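Local coordinates for protein ornithine carbamoyltransferase (Giardia intestinalis, PDB 3GRF) that probably transfers the carbamoyl group between carbamoyl phosphate and ornithine, a step of the arginine degradation pathway in this parasite, at residues A[45-51]-A[101-107]; A[57-62]-A[310-314]; A[193-199]-A[259-263]; A[176-180]-A[205-209]. All blocks are in the same frame, centred on the assembly; numbering follows the deposited sequence.

The four contacts are spread over the two domains of the chain. Contact 1 joins two central strands of the four-stranded parallel sheet in the carbamoyl-phosphate domain, and contact 2, its centre about 13 Å away and touching it through F51, T105 and helix 56-69, packs helix 303-322 against that domain. Contacts 3 and 4 belong to the Asp/Orn domain, with centres about 18 Å apart, around the second parallel sheet; the centres of contacts 1 and 3 are about 36 Å apart. Along the chain, contacts 1 and 2 interleave, as do 4 and 3, and contacts 3 and 4 fall wholly between the halves of contact 2, which returns the last helix to the N-terminal domain.

Contact 1: A[45-51]-A[101-107]; sequences KTLLAFF and VDICTAR
The carbonyl oxygen of F50 is gripped by two donors: the backbone N of R107 at 3.0 Å, and a water that bridges to OG1 of T105. The pair belongs to two adjacent inner strands, 46-51 and 103-107, of the parallel sheet in the carbamoyl-phosphate domain. Alternating bonds fix the register: L48 N to I103 O (2.9 Å, 165°), T105 N to L48 O and F50 N to T105 O. Before the strand proper, D102 N bonds T46 O, while OD1 of D102 takes T46 N at 3.0 Å through its anti lone pair, so a carboxylate stands in for a strand carbonyl at the N-terminal end of the strand pair.

Side chains alternate between the two faces. On one, I103 CG2 meets L47 CB at 3.6 Å, and L47 CD1 reaches across to T105 CG2. T105 has its OG1 between the backbone N and the carbonyl carbon (chi1 55°); this turns the hydroxyl to A49 CB, whose smallness admits it at 3.4 Å, and on to the water, while the methyl stays with the leucine. Helix 56-69 covers this side through L62.

On the other face, small A106 leaves room for the F50 side chain, CB to CB at 4.0 Å. Helix 111-120 lies there with M117, and L56 of the second subunit packs on F50. The flat ring meets sulfur edge-on: SG of C104 lies in its plane, 3.8 Å from F50 CE1.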
loop_
_atom_site.group_PDB
_atom_site.type_symbol
_atom_site.label_atom_id
_atom_site.label_comp_id
_atom_site.label_asym_id
_atom_site.label_seq_id
_atom_site.Cartn_x
_atom_site.Cartn_y
_atom_site.Cartn_z
ATOM N N LYS A 45 -9.614 -2.786 11.461
ATOM C CA LYS A 45 -8.464 -3.359 12.160
ATOM C C LYS A 45 -7.390 -3.465 11.135
ATOM O O LYS A 45 -7.714 -3.621 9.952
ATOM C CB LYS A 45 -8.798 -4.725 12.766
ATOM C CG LYS A 45 -9.664 -4.591 14.043
ATOM C CD LYS A 45 -10.249 -5.932 14.456
ATOM C CE LYS A 45 -11.171 -5.781 15.673
ATOM N NZ LYS A 45 -10.385 -5.840 16.937
ATOM N N THR A 46 -6.106 -3.333 11.505
ATOM C CA THR A 46 -5.022 -3.402 10.495
ATOM C C THR A 46 -3.952 -4.402 10.850
ATOM O O THR A 46 -3.662 -4.654 12.021
ATOM C CB THR A 46 -4.366 -2.013 10.182
ATOM O OG1 THR A 46 -3.043 -1.980 10.747
ATOM C CG2 THR A 46 -5.220 -0.903 10.765
ATOM N N LEU A 47 -3.386 -4.973 9.800
ATOM C CA LEU A 47 -2.272 -5.848 9.937
ATOM C C LEU A 47 -1.028 -5.121 9.427
ATOM O O LEU A 47 -1.041 -4.476 8.386
ATOM C CB LEU A 47 -2.534 -7.153 9.162
ATOM C CG LEU A 47 -1.318 -7.823 8.506
ATOM C CD1 LEU A 47 -0.518 -8.505 9.593
ATOM C CD2 LEU A 47 -1.652 -8.816 7.361
ATOM N N LEU A 48 0.052 -5.227 10.174
ATOM C CA LEU A 48 1.260 -4.635 9.735
ATOM C C LEU A 48 2.088 -5.753 9.149
ATOM O O LEU A 48 2.416 -6.693 9.842
ATOM C CB LEU A 48 1.984 -4.068 10.933
ATOM C CG LEU A 48 3.340 -3.441 10.647
ATOM C CD1 LEU A 48 3.355 -2.532 9.365
ATOM C CD2 LEU A 48 3.709 -2.660 11.869
ATOM N N ALA A 49 2.476 -5.640 7.877
ATOM C CA ALA A 49 3.107 -6.774 7.195
ATOM C C ALA A 49 4.470 -6.427 6.632
ATOM O O ALA A 49 4.542 -5.833 5.566
ATOM C CB ALA A 49 2.193 -7.239 6.058
ATOM N N PHE A 50 5.532 -6.818 7.346
ATOM C CA PHE A 50 6.936 -6.576 6.954
ATOM C C PHE A 50 7.391 -7.603 5.952
ATOM O O PHE A 50 7.057 -8.774 6.051
ATOM C CB PHE A 50 7.855 -6.637 8.188
ATOM C CG PHE A 50 7.580 -5.555 9.227
ATOM C CD1 PHE A 50 6.836 -5.830 10.348
ATOM C CD2 PHE A 50 8.046 -4.259 9.060
ATOM C CE1 PHE A 50 6.589 -4.826 11.321
ATOM C CE2 PHE A 50 7.801 -3.252 10.043
ATOM C CZ PHE A 50 7.067 -3.558 11.164
ATOM N N PHE A 51 8.127 -7.165 4.940
ATOM C CA PHE A 51 8.716 -8.088 4.021
ATOM C C PHE A 51 10.133 -7.627 3.809
ATOM O O PHE A 51 10.347 -6.491 3.407
ATOM C CB PHE A 51 7.949 -8.078 2.697
ATOM C CG PHE A 51 6.609 -8.763 2.765
ATOM C CD1 PHE A 51 6.473 -10.091 2.402
ATOM C CD2 PHE A 51 5.486 -8.066 3.175
ATOM C CE1 PHE A 51 5.232 -10.716 2.484
ATOM C CE2 PHE A 51 4.215 -8.668 3.219
ATOM C CZ PHE A 51 4.106 -10.002 2.917
ATOM N N VAL A 101 -1.198 -1.108 15.688
ATOM C CA VAL A 101 -1.788 -2.159 14.856
ATOM C C VAL A 101 -2.369 -3.276 15.736
ATOM O O VAL A 101 -2.139 -3.316 16.958
ATOM C CB VAL A 101 -0.794 -2.663 13.786
ATOM C CG1 VAL A 101 -0.311 -1.460 12.962
ATOM C CG2 VAL A 101 0.407 -3.403 14.454
ATOM N N ASP A 102 -3.202 -4.116 15.125
ATOM C CA ASP A 102 -3.879 -5.206 15.809
ATOM C C ASP A 102 -3.138 -6.527 15.644
ATOM O O ASP A 102 -3.289 -7.475 16.432
ATOM C CB ASP A 102 -5.297 -5.314 15.276
ATOM C CG ASP A 102 -6.054 -4.064 15.464
ATOM O OD1 ASP A 102 -6.176 -3.280 14.499
ATOM O OD2 ASP A 102 -6.464 -3.813 16.605
ATOM N N ILE A 103 -2.338 -6.617 14.593
ATOM C CA ILE A 103 -1.669 -7.879 14.289
ATOM C C ILE A 103 -0.531 -7.606 13.356
ATOM O O ILE A 103 -0.529 -6.569 12.708
ATOM C CB ILE A 103 -2.633 -8.943 13.661
ATOM C CG1 ILE A 103 -1.921 -10.268 13.430
ATOM C CG2 ILE A 103 -3.315 -8.475 12.371
ATOM C CD1 ILE A 103 -2.860 -11.398 13.327
ATOM N N CYS A 104 0.441 -8.523 13.299
ATOM C CA CYS A 104 1.678 -8.305 12.526
ATOM C C CYS A 104 2.127 -9.618 11.892
ATOM O O CYS A 104 2.111 -10.655 12.529
ATOM C CB CYS A 104 2.786 -7.758 13.443
ATOM S SG CYS A 104 4.490 -7.710 12.743
ATOM N N THR A 105 2.535 -9.576 10.633
ATOM C CA THR A 105 3.201 -10.720 10.024
ATOM C C THR A 105 4.532 -10.146 9.571
ATOM O O THR A 105 4.621 -8.948 9.317
ATOM C CB THR A 105 2.469 -11.214 8.744
ATOM O OG1 THR A 105 2.342 -10.107 7.870
ATOM C CG2 THR A 105 1.068 -11.784 9.026
ATOM N N ALA A 106 5.564 -10.976 9.481
ATOM C CA ALA A 106 6.872 -10.495 9.043
ATOM C C ALA A 106 7.569 -11.619 8.332
ATOM O O ALA A 106 7.478 -12.782 8.733
ATOM C CB ALA A 106 7.715 -10.025 10.223
ATOM N N ARG A 107 8.236 -11.267 7.252
ATOM C CA ARG A 107 8.997 -12.184 6.432
ATOM C C ARG A 107 10.424 -11.737 6.568
ATOM O O ARG A 107 10.850 -10.858 5.816
ATOM C CB ARG A 107 8.511 -12.152 4.984
ATOM C CG ARG A 107 8.774 -13.431 4.187
ATOM C CD ARG A 107 10.236 -13.504 3.752
ATOM N NE ARG A 107 10.474 -14.447 2.646
ATOM C CZ ARG A 107 9.650 -14.637 1.608
ATOM N NH1 ARG A 107 8.514 -13.954 1.514
ATOM N NH2 ARG A 107 9.970 -15.527 0.674
HETATM O O HOH W 1 4.397 -10.142 6.232
#

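Contact 2: A[57-62]-A[310-314]; sequences RTRVSL and RLHSA
S61 stands where the two helices are nearest, its CA 4.4 Å from L311 CA, and its short side chain fits between the backbones, S61 CB touching the carbonyl carbon C of R310 at 3.6 Å. The helix pair, 56-69 with the C-terminal 303-322, crosses at -55° with local axes 8.6 Å apart and joins the carbamoyl-phosphate domain to the last helix of the chain. On this tight side L311 CD1 lies against S61 O, and A314 CB, a bare methyl, meets L62 CD1 at 4.1 Å. The serine OG points back along its own helix, toward the carbonyls of R57 and T58.

The other side is wetter and looser. R310 bends at chi2 and chi3, which curls its guanidinium round to the start of helix 56-69. There two waters bridge it, NH1 to T58 OG1 and NH2 to S61 OG. NH1 also makes a weak hydrogen bond to OE1 of Q137. T58 belongs to the family's S-x-R-T-R signature, which in relatives binds the phosphate of carbamoyl phosphate; R310 probably lines the same pocket. The one direct polar bond across runs from R310 NH2 to T58 OG1, 2.9 Å at 153°, the oxygen tilted 18° from the guanidinium plane.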
loop_
_atom_site.group_PDB
_atom_site.type_symbol
_atom_site.label_atom_id
_atom_site.label_comp_id
_atom_site.label_asym_id
_atom_site.label_seq_id
_atom_site.Cartn_x
_atom_site.Cartn_y
_atom_site.Cartn_z
ATOM N N ARG A 57 2.930 -14.422 -3.597
ATOM C CA ARG A 57 1.988 -15.297 -2.889
ATOM C C ARG A 57 1.666 -14.789 -1.502
ATOM O O ARG A 57 0.504 -14.696 -1.124
ATOM C CB ARG A 57 2.545 -16.715 -2.738
ATOM C CG ARG A 57 2.089 -17.696 -3.790
ATOM C CD ARG A 57 3.192 -18.742 -3.924
ATOM N NE ARG A 57 3.838 -18.633 -5.214
ATOM C CZ ARG A 57 4.729 -17.702 -5.564
ATOM N NH1 ARG A 57 5.111 -16.747 -4.724
ATOM N NH2 ARG A 57 5.228 -17.718 -6.790
ATOM N N THR A 58 2.715 -14.486 -0.733
ATOM C CA THR A 58 2.510 -14.125 0.669
ATOM C C THR A 58 1.855 -12.747 0.720
ATOM O O THR A 58 0.853 -12.568 1.393
ATOM C CB THR A 58 3.806 -14.255 1.513
ATOM O OG1 THR A 58 4.224 -15.628 1.494
ATOM C CG2 THR A 58 3.591 -13.837 2.968
ATOM N N ARG A 59 2.387 -11.795 -0.031
ATOM C CA ARG A 59 1.868 -10.453 0.002
ATOM C C ARG A 59 0.430 -10.348 -0.490
ATOM O O ARG A 59 -0.397 -9.671 0.131
ATOM C CB ARG A 59 2.726 -9.516 -0.825
ATOM C CG ARG A 59 2.762 -8.140 -0.223
ATOM C CD ARG A 59 1.981 -7.158 -1.041
ATOM N NE ARG A 59 2.900 -6.481 -1.921
ATOM C CZ ARG A 59 2.808 -5.212 -2.296
ATOM N NH1 ARG A 59 1.830 -4.423 -1.864
ATOM N NH2 ARG A 59 3.731 -4.747 -3.120
ATOM N N VAL A 60 0.121 -10.993 -1.605
ATOM C CA VAL A 60 -1.230 -10.825 -2.178
ATOM C C VAL A 60 -2.240 -11.518 -1.285
ATOM O O VAL A 60 -3.379 -11.053 -1.145
ATOM C CB VAL A 60 -1.314 -11.369 -3.656
ATOM C CG1 VAL A 60 -2.748 -11.706 -4.091
ATOM C CG2 VAL A 60 -0.694 -10.397 -4.634
ATOM N N SER A 61 -1.872 -12.665 -0.715
ATOM C CA SER A 61 -2.866 -13.428 0.077
ATOM C C SER A 61 -3.188 -12.691 1.384
ATOM O O SER A 61 -4.329 -12.682 1.849
ATOM C CB SER A 61 -2.399 -14.877 0.364
ATOM O OG SER A 61 -1.190 -14.904 1.091
ATOM N N LEU A 62 -2.155 -12.088 1.964
ATOM C CA LEU A 62 -2.232 -11.314 3.213
ATOM C C LEU A 62 -3.068 -10.050 3.053
ATOM O O LEU A 62 -3.968 -9.793 3.857
ATOM C CB LEU A 62 -0.790 -10.929 3.645
ATOM C CG LEU A 62 -0.187 -11.642 4.857
ATOM C CD1 LEU A 62 -0.903 -12.928 5.228
ATOM C CD2 LEU A 62 1.319 -11.813 4.818
ATOM N N ARG A 310 -3.705 -20.072 -0.091
ATOM C CA ARG A 310 -2.980 -19.143 0.767
ATOM C C ARG A 310 -3.914 -18.072 1.269
ATOM O O ARG A 310 -3.823 -17.666 2.435
ATOM C CB ARG A 310 -1.769 -18.495 0.060
ATOM C CG ARG A 310 -0.566 -19.445 -0.175
ATOM C CD ARG A 310 -0.040 -20.029 1.163
ATOM N NE ARG A 310 0.546 -18.939 1.955
ATOM C CZ ARG A 310 1.750 -18.382 1.745
ATOM N NH1 ARG A 310 2.579 -18.859 0.819
ATOM N NH2 ARG A 310 2.139 -17.350 2.481
ATOM N N LEU A 311 -4.846 -17.664 0.411
ATOM C CA LEU A 311 -5.797 -16.596 0.727
ATOM C C LEU A 311 -6.681 -17.010 1.896
ATOM O O LEU A 311 -6.724 -16.355 2.922
ATOM C CB LEU A 311 -6.639 -16.181 -0.520
ATOM C CG LEU A 311 -7.900 -15.304 -0.217
ATOM C CD1 LEU A 311 -7.560 -13.973 0.496
ATOM C CD2 LEU A 311 -8.816 -15.087 -1.372
ATOM N N HIS A 312 -7.437 -18.078 1.703
ATOM C CA HIS A 312 -8.400 -18.494 2.712
ATOM C C HIS A 312 -7.741 -18.975 4.013
ATOM O O HIS A 312 -8.245 -18.764 5.096
ATOM C CB HIS A 312 -9.255 -19.607 2.101
ATOM C CG HIS A 312 -9.721 -19.300 0.712
ATOM N ND1 HIS A 312 -10.577 -18.257 0.430
ATOM C CD2 HIS A 312 -9.402 -19.861 -0.476
ATOM C CE1 HIS A 312 -10.796 -18.219 -0.869
ATOM N NE2 HIS A 312 -10.099 -19.189 -1.440
ATOM N N SER A 313 -6.610 -19.658 3.915
ATOM C CA SER A 313 -5.868 -20.036 5.142
ATOM C C SER A 313 -5.266 -18.820 5.871
ATOM O O SER A 313 -5.037 -18.846 7.080
ATOM C CB SER A 313 -4.810 -21.038 4.769
ATOM O OG SER A 313 -4.020 -20.482 3.730
ATOM N N ALA A 314 -5.045 -17.745 5.137
ATOM C CA ALA A 314 -4.543 -16.518 5.745
ATOM C C ALA A 314 -5.659 -15.858 6.493
ATOM O O ALA A 314 -5.426 -15.364 7.592
ATOM C CB ALA A 314 -3.948 -15.553 4.690
HETATM O O HOH W 2 5.610 -18.038 0.186
HETATM O O HOH W 3 -0.413 -16.020 3.635
#

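Contact 3: A[193-199]-A[259-263]; sequences CPDHKDF and VLTPF
Two CH-pi contacts carry this pairing of the loop 193-199 with the end of helix 256-260 and the turn that follows. V259 drives CG2 straight at the centre of the F199 ring, 3.7 Å from its centroid and 11° off the normal, the two side chains coming from opposite directions. P194 does the like to F263: its CD stands over the ring at 4.2 Å from the centroid. That face also carries the C193-P194 peptide, closely packed, its carbonyl carbon 3.3 Å above the ring plane.

Aliphatic contacts fill in between. P194, rigid and without an N-H to satisfy, wedges CB against V259 CG2 at 3.6 Å, crossing it at about a right angle, and CG against L260 CD1 at 3.9 Å. L260 then turns the same CD1 to F199 CD2, so proline, valine, leucine and both phenylalanines share one apolar cluster.

No hydrogen bond crosses the contact; local ones shape each segment. D198 N bonds ND1 of H196 at 3.0 Å, nearly in the imidazole plane, and this fixes the rotation of that ring; F199 CE1 stands over its centre. F263 N bonds L260 O, shaping the turn that swings F263 round to P194.

The loop leaves strand 188-192 at its C-terminal end, continuing beside F225 of the next strand, an arrangement characteristic of the Rossmann-like parallel sheet of the Asp/Orn domain.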
loop_
_atom_site.group_PDB
_atom_site.type_symbol
_atom_site.label_atom_id
_atom_site.label_comp_id
_atom_site.label_asym_id
_atom_site.label_seq_id
_atom_site.Cartn_x
_atom_site.Cartn_y
_atom_site.Cartn_z
ATOM N N CYS A 193 15.000 -37.830 1.368
ATOM C CA CYS A 193 16.092 -36.893 1.147
ATOM C C CYS A 193 17.386 -37.640 0.864
ATOM O O CYS A 193 17.478 -38.831 1.119
ATOM C CB CYS A 193 16.270 -35.981 2.351
ATOM S SG CYS A 193 16.546 -36.864 3.908
ATOM N N PRO A 194 18.390 -36.918 0.331
ATOM C CA PRO A 194 19.711 -37.498 0.154
ATOM C C PRO A 194 20.355 -37.849 1.488
ATOM O O PRO A 194 20.409 -37.032 2.416
ATOM C CB PRO A 194 20.490 -36.385 -0.543
ATOM C CG PRO A 194 19.453 -35.461 -1.148
ATOM C CD PRO A 194 18.320 -35.526 -0.182
ATOM N N ASP A 195 20.890 -39.055 1.558
ATOM C CA ASP A 195 21.672 -39.440 2.700
ATOM C C ASP A 195 22.937 -38.617 2.821
ATOM O O ASP A 195 24.023 -39.097 2.517
ATOM C CB ASP A 195 22.011 -40.915 2.654
ATOM C CG ASP A 195 22.529 -41.425 3.994
ATOM O OD1 ASP A 195 22.456 -42.661 4.239
ATOM O OD2 ASP A 195 22.987 -40.578 4.804
ATOM N N HIS A 196 22.773 -37.383 3.285
ATOM C CA HIS A 196 23.814 -36.368 3.331
ATOM C C HIS A 196 23.466 -35.326 4.399
ATOM O O HIS A 196 22.421 -34.670 4.348
ATOM C CB HIS A 196 23.962 -35.684 1.981
ATOM C CG HIS A 196 25.137 -34.760 1.894
ATOM N ND1 HIS A 196 25.355 -33.742 2.799
ATOM C CD2 HIS A 196 26.146 -34.683 0.994
ATOM C CE1 HIS A 196 26.459 -33.095 2.476
ATOM N NE2 HIS A 196 26.953 -33.640 1.379
ATOM N N LYS A 197 24.355 -35.179 5.370
ATOM C CA LYS A 197 24.105 -34.352 6.546
ATOM C C LYS A 197 23.452 -33.016 6.197
ATOM O O LYS A 197 22.583 -32.554 6.929
ATOM C CB LYS A 197 25.411 -34.161 7.352
ATOM C CG LYS A 197 26.191 -35.467 7.563
ATOM C CD LYS A 197 26.264 -35.911 9.042
ATOM C CE LYS A 197 25.608 -37.304 9.276
ATOM N NZ LYS A 197 26.352 -38.249 10.221
ATOM N N ASP A 198 23.851 -32.416 5.074
ATOM C CA ASP A 198 23.366 -31.066 4.662
ATOM C C ASP A 198 21.965 -31.035 4.020
ATOM O O ASP A 198 21.474 -29.987 3.668
ATOM C CB ASP A 198 24.339 -30.400 3.678
ATOM C CG ASP A 198 25.734 -30.263 4.235
ATOM O OD1 ASP A 198 25.885 -30.208 5.468
ATOM O OD2 ASP A 198 26.679 -30.213 3.424
ATOM N N PHE A 199 21.353 -32.194 3.846
ATOM C CA PHE A 199 20.103 -32.284 3.108
ATOM C C PHE A 199 19.059 -33.067 3.899
ATOM O O PHE A 199 18.003 -33.360 3.366
ATOM C CB PHE A 199 20.329 -32.901 1.706
ATOM C CG PHE A 199 21.285 -32.081 0.819
ATOM C CD1 PHE A 199 22.659 -32.207 0.950
ATOM C CD2 PHE A 199 20.791 -31.163 -0.111
ATOM C CE1 PHE A 199 23.544 -31.428 0.171
ATOM C CE2 PHE A 199 21.655 -30.397 -0.890
ATOM C CZ PHE A 199 23.041 -30.552 -0.754
ATOM N N VAL A 259 23.657 -34.196 -5.858
ATOM C CA VAL A 259 23.084 -34.858 -4.673
ATOM C C VAL A 259 21.531 -34.925 -4.746
ATOM O O VAL A 259 20.941 -35.924 -4.385
ATOM C CB VAL A 259 23.724 -34.303 -3.325
ATOM C CG1 VAL A 259 24.464 -33.005 -3.562
ATOM C CG2 VAL A 259 22.732 -34.133 -2.231
ATOM N N LEU A 260 20.903 -33.886 -5.303
ATOM C CA LEU A 260 19.442 -33.732 -5.324
ATOM C C LEU A 260 18.741 -34.476 -6.464
ATOM O O LEU A 260 17.575 -34.831 -6.351
ATOM C CB LEU A 260 19.096 -32.244 -5.408
ATOM C CG LEU A 260 18.565 -31.403 -4.219
ATOM C CD1 LEU A 260 18.368 -32.156 -2.872
ATOM C CD2 LEU A 260 19.361 -30.098 -4.073
ATOM N N THR A 261 19.446 -34.722 -7.568
ATOM C CA THR A 261 18.795 -35.268 -8.773
ATOM C C THR A 261 18.030 -36.585 -8.598
ATOM O O THR A 261 16.975 -36.742 -9.226
ATOM C CB THR A 261 19.791 -35.411 -9.948
ATOM O OG1 THR A 261 20.234 -34.109 -10.330
ATOM C CG2 THR A 261 19.120 -36.069 -11.155
ATOM N N PRO A 262 18.569 -37.549 -7.801
ATOM C CA PRO A 262 17.780 -38.745 -7.484
ATOM C C PRO A 262 16.466 -38.474 -6.703
ATOM O O PRO A 262 15.682 -39.418 -6.479
ATOM C CB PRO A 262 18.751 -39.611 -6.648
ATOM C CG PRO A 262 20.075 -39.076 -6.901
ATOM C CD PRO A 262 19.936 -37.634 -7.234
ATOM N N PHE A 263 16.225 -37.217 -6.315
ATOM C CA PHE A 263 15.025 -36.866 -5.561
ATOM C C PHE A 263 14.087 -35.980 -6.282
ATOM O O PHE A 263 13.175 -35.408 -5.675
ATOM C CB PHE A 263 15.370 -36.325 -4.178
ATOM C CG PHE A 263 15.916 -37.388 -3.303
ATOM C CD1 PHE A 263 15.069 -38.164 -2.522
ATOM C CD2 PHE A 263 17.258 -37.710 -3.353
ATOM C CE1 PHE A 263 15.572 -39.188 -1.740
ATOM C CE2 PHE A 263 17.778 -38.749 -2.577
ATOM C CZ PHE A 263 16.938 -39.500 -1.789
#

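Contact 4: A[176-180]-A[205-209]; sequences YDLMR and VIDEC
R180 and E208 form the bond between helices in a three-membered salt-bridge network completed by D177. R180 keeps its chain extended from CG to NE, which carries NE to E208 OE1 at 2.9 Å; the oxygen is met from above the carboxylate plane, and the two flat groups stand 67° apart. NH1 turns the other way, to D177 OD1 at 2.8 Å, one turn back on its own helix. Arginine suits the place because it can serve several acceptors at once: NH1 also reaches F132 O, and the F132 ring makes a cation-pi contact. The second oxygen of E208, OE2, is taken by S14, so the network also draws in the N-terminal part of the chain.

The two helices, 173-185 and 203-216, follow successive strands of the Asp/Orn domain sheet and run nearly parallel, 16° apart with local axes at 9.6 Å, as in the alternating strand-helix order of a Rossmann-like fold. Beneath the charges the interface is apolar. V205 fills it with both branches: CG2 lies over one face of the Y176 ring, 3.8 Å from the centroid, while CG1, anti to the backbone N (chi1 168°), touches the methyl CE of M179 at 3.8 Å. That flexible methionine bends at chi3, which brings CE also to I206 CG1, with I222 of the sheet close by M179. Where the helices come closer, at R180 and C209, the slim cysteine fits: its SG lies 3.8 Å from M179 CB and 3.6 Å from the backbone N of R180.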
loop_
_atom_site.group_PDB
_atom_site.type_symbol
_atom_site.label_atom_id
_atom_site.label_comp_id
_atom_site.label_asym_id
_atom_site.label_seq_id
_atom_site.Cartn_x
_atom_site.Cartn_y
_atom_site.Cartn_z
ATOM N N TYR A 176 10.574 -28.830 7.645
ATOM C CA TYR A 176 10.380 -28.705 9.102
ATOM C C TYR A 176 8.941 -28.482 9.466
ATOM O O TYR A 176 8.387 -29.177 10.309
ATOM C CB TYR A 176 11.207 -27.559 9.679
ATOM C CG TYR A 176 12.712 -27.766 9.513
ATOM C CD1 TYR A 176 13.601 -26.762 9.852
ATOM C CD2 TYR A 176 13.224 -28.968 8.980
ATOM C CE1 TYR A 176 14.995 -26.929 9.678
ATOM C CE2 TYR A 176 14.642 -29.162 8.810
ATOM C CZ TYR A 176 15.497 -28.142 9.164
ATOM O OH TYR A 176 16.869 -28.321 8.998
ATOM N N ASP A 177 8.326 -27.494 8.850
ATOM C CA ASP A 177 6.952 -27.165 9.260
ATOM C C ASP A 177 5.923 -28.204 8.769
ATOM O O ASP A 177 4.894 -28.395 9.421
ATOM C CB ASP A 177 6.608 -25.715 8.826
ATOM C CG ASP A 177 6.150 -24.824 9.977
ATOM O OD1 ASP A 177 6.176 -25.214 11.161
ATOM O OD2 ASP A 177 5.740 -23.698 9.684
ATOM N N LEU A 178 6.184 -28.909 7.630
ATOM C CA LEU A 178 5.293 -30.012 7.127
ATOM C C LEU A 178 5.377 -31.181 8.121
ATOM O O LEU A 178 4.345 -31.754 8.481
ATOM C CB LEU A 178 5.733 -30.478 5.722
ATOM C CG LEU A 178 4.855 -30.226 4.476
ATOM C CD1 LEU A 178 3.592 -29.432 4.821
ATOM C CD2 LEU A 178 5.654 -29.489 3.398
ATOM N N MET A 179 6.594 -31.528 8.540
ATOM C CA MET A 179 6.777 -32.581 9.535
ATOM C C MET A 179 5.989 -32.263 10.797
ATOM O O MET A 179 5.295 -33.143 11.335
ATOM C CB MET A 179 8.255 -32.729 9.879
ATOM C CG MET A 179 9.136 -33.264 8.713
ATOM S SD MET A 179 10.900 -32.936 9.025
ATOM C CE MET A 179 11.203 -33.923 10.479
ATOM N N ARG A 180 6.088 -31.018 11.276
ATOM C CA ARG A 180 5.287 -30.576 12.444
ATOM C C ARG A 180 3.771 -30.678 12.208
ATOM O O ARG A 180 3.040 -31.071 13.121
ATOM C CB ARG A 180 5.644 -29.146 12.890
ATOM C CG ARG A 180 7.089 -28.914 13.458
ATOM C CD ARG A 180 7.400 -27.408 13.532
ATOM N NE ARG A 180 8.862 -27.111 13.635
ATOM C CZ ARG A 180 9.523 -26.228 12.879
ATOM N NH1 ARG A 180 8.896 -25.556 11.925
ATOM N NH2 ARG A 180 10.829 -26.028 13.047
ATOM N N VAL A 205 14.324 -30.984 15.021
ATOM C CA VAL A 205 13.009 -30.909 14.375
ATOM C C VAL A 205 12.324 -32.294 14.460
ATOM O O VAL A 205 11.154 -32.402 14.828
ATOM C CB VAL A 205 13.136 -30.347 12.913
ATOM C CG1 VAL A 205 11.865 -30.522 12.139
ATOM C CG2 VAL A 205 13.575 -28.865 12.937
ATOM N N ILE A 206 13.074 -33.353 14.182
ATOM C CA ILE A 206 12.610 -34.735 14.383
ATOM C C ILE A 206 12.155 -34.942 15.840
ATOM O O ILE A 206 11.012 -35.389 16.087
ATOM C CB ILE A 206 13.705 -35.751 14.002
ATOM C CG1 ILE A 206 14.225 -35.484 12.592
ATOM C CG2 ILE A 206 13.173 -37.174 14.074
ATOM C CD1 ILE A 206 15.624 -36.154 12.299
ATOM N N ASP A 207 12.995 -34.549 16.801
ATOM C CA ASP A 207 12.650 -34.632 18.242
ATOM C C ASP A 207 11.367 -33.887 18.628
ATOM O O ASP A 207 10.500 -34.437 19.322
ATOM C CB ASP A 207 13.786 -34.091 19.123
ATOM C CG ASP A 207 15.042 -34.953 19.072
ATOM O OD1 ASP A 207 15.022 -36.035 18.435
ATOM O OD2 ASP A 207 16.051 -34.543 19.678
ATOM N N GLU A 208 11.249 -32.632 18.199
ATOM C CA GLU A 208 9.982 -31.901 18.397
ATOM C C GLU A 208 8.796 -32.688 17.893
ATOM O O GLU A 208 7.737 -32.753 18.550
ATOM C CB GLU A 208 10.003 -30.533 17.704
ATOM C CG GLU A 208 8.626 -29.831 17.718
ATOM C CD GLU A 208 8.685 -28.379 17.284
ATOM O OE1 GLU A 208 9.441 -28.081 16.333
ATOM O OE2 GLU A 208 7.967 -27.545 17.882
ATOM N N CYS A 209 8.934 -33.247 16.699
ATOM C CA CYS A 209 7.798 -33.965 16.121
ATOM C C CYS A 209 7.449 -35.220 16.885
ATOM O O CYS A 209 6.258 -35.538 17.075
ATOM C CB CYS A 209 8.016 -34.302 14.651
ATOM S SG CYS A 209 8.094 -32.870 13.635
#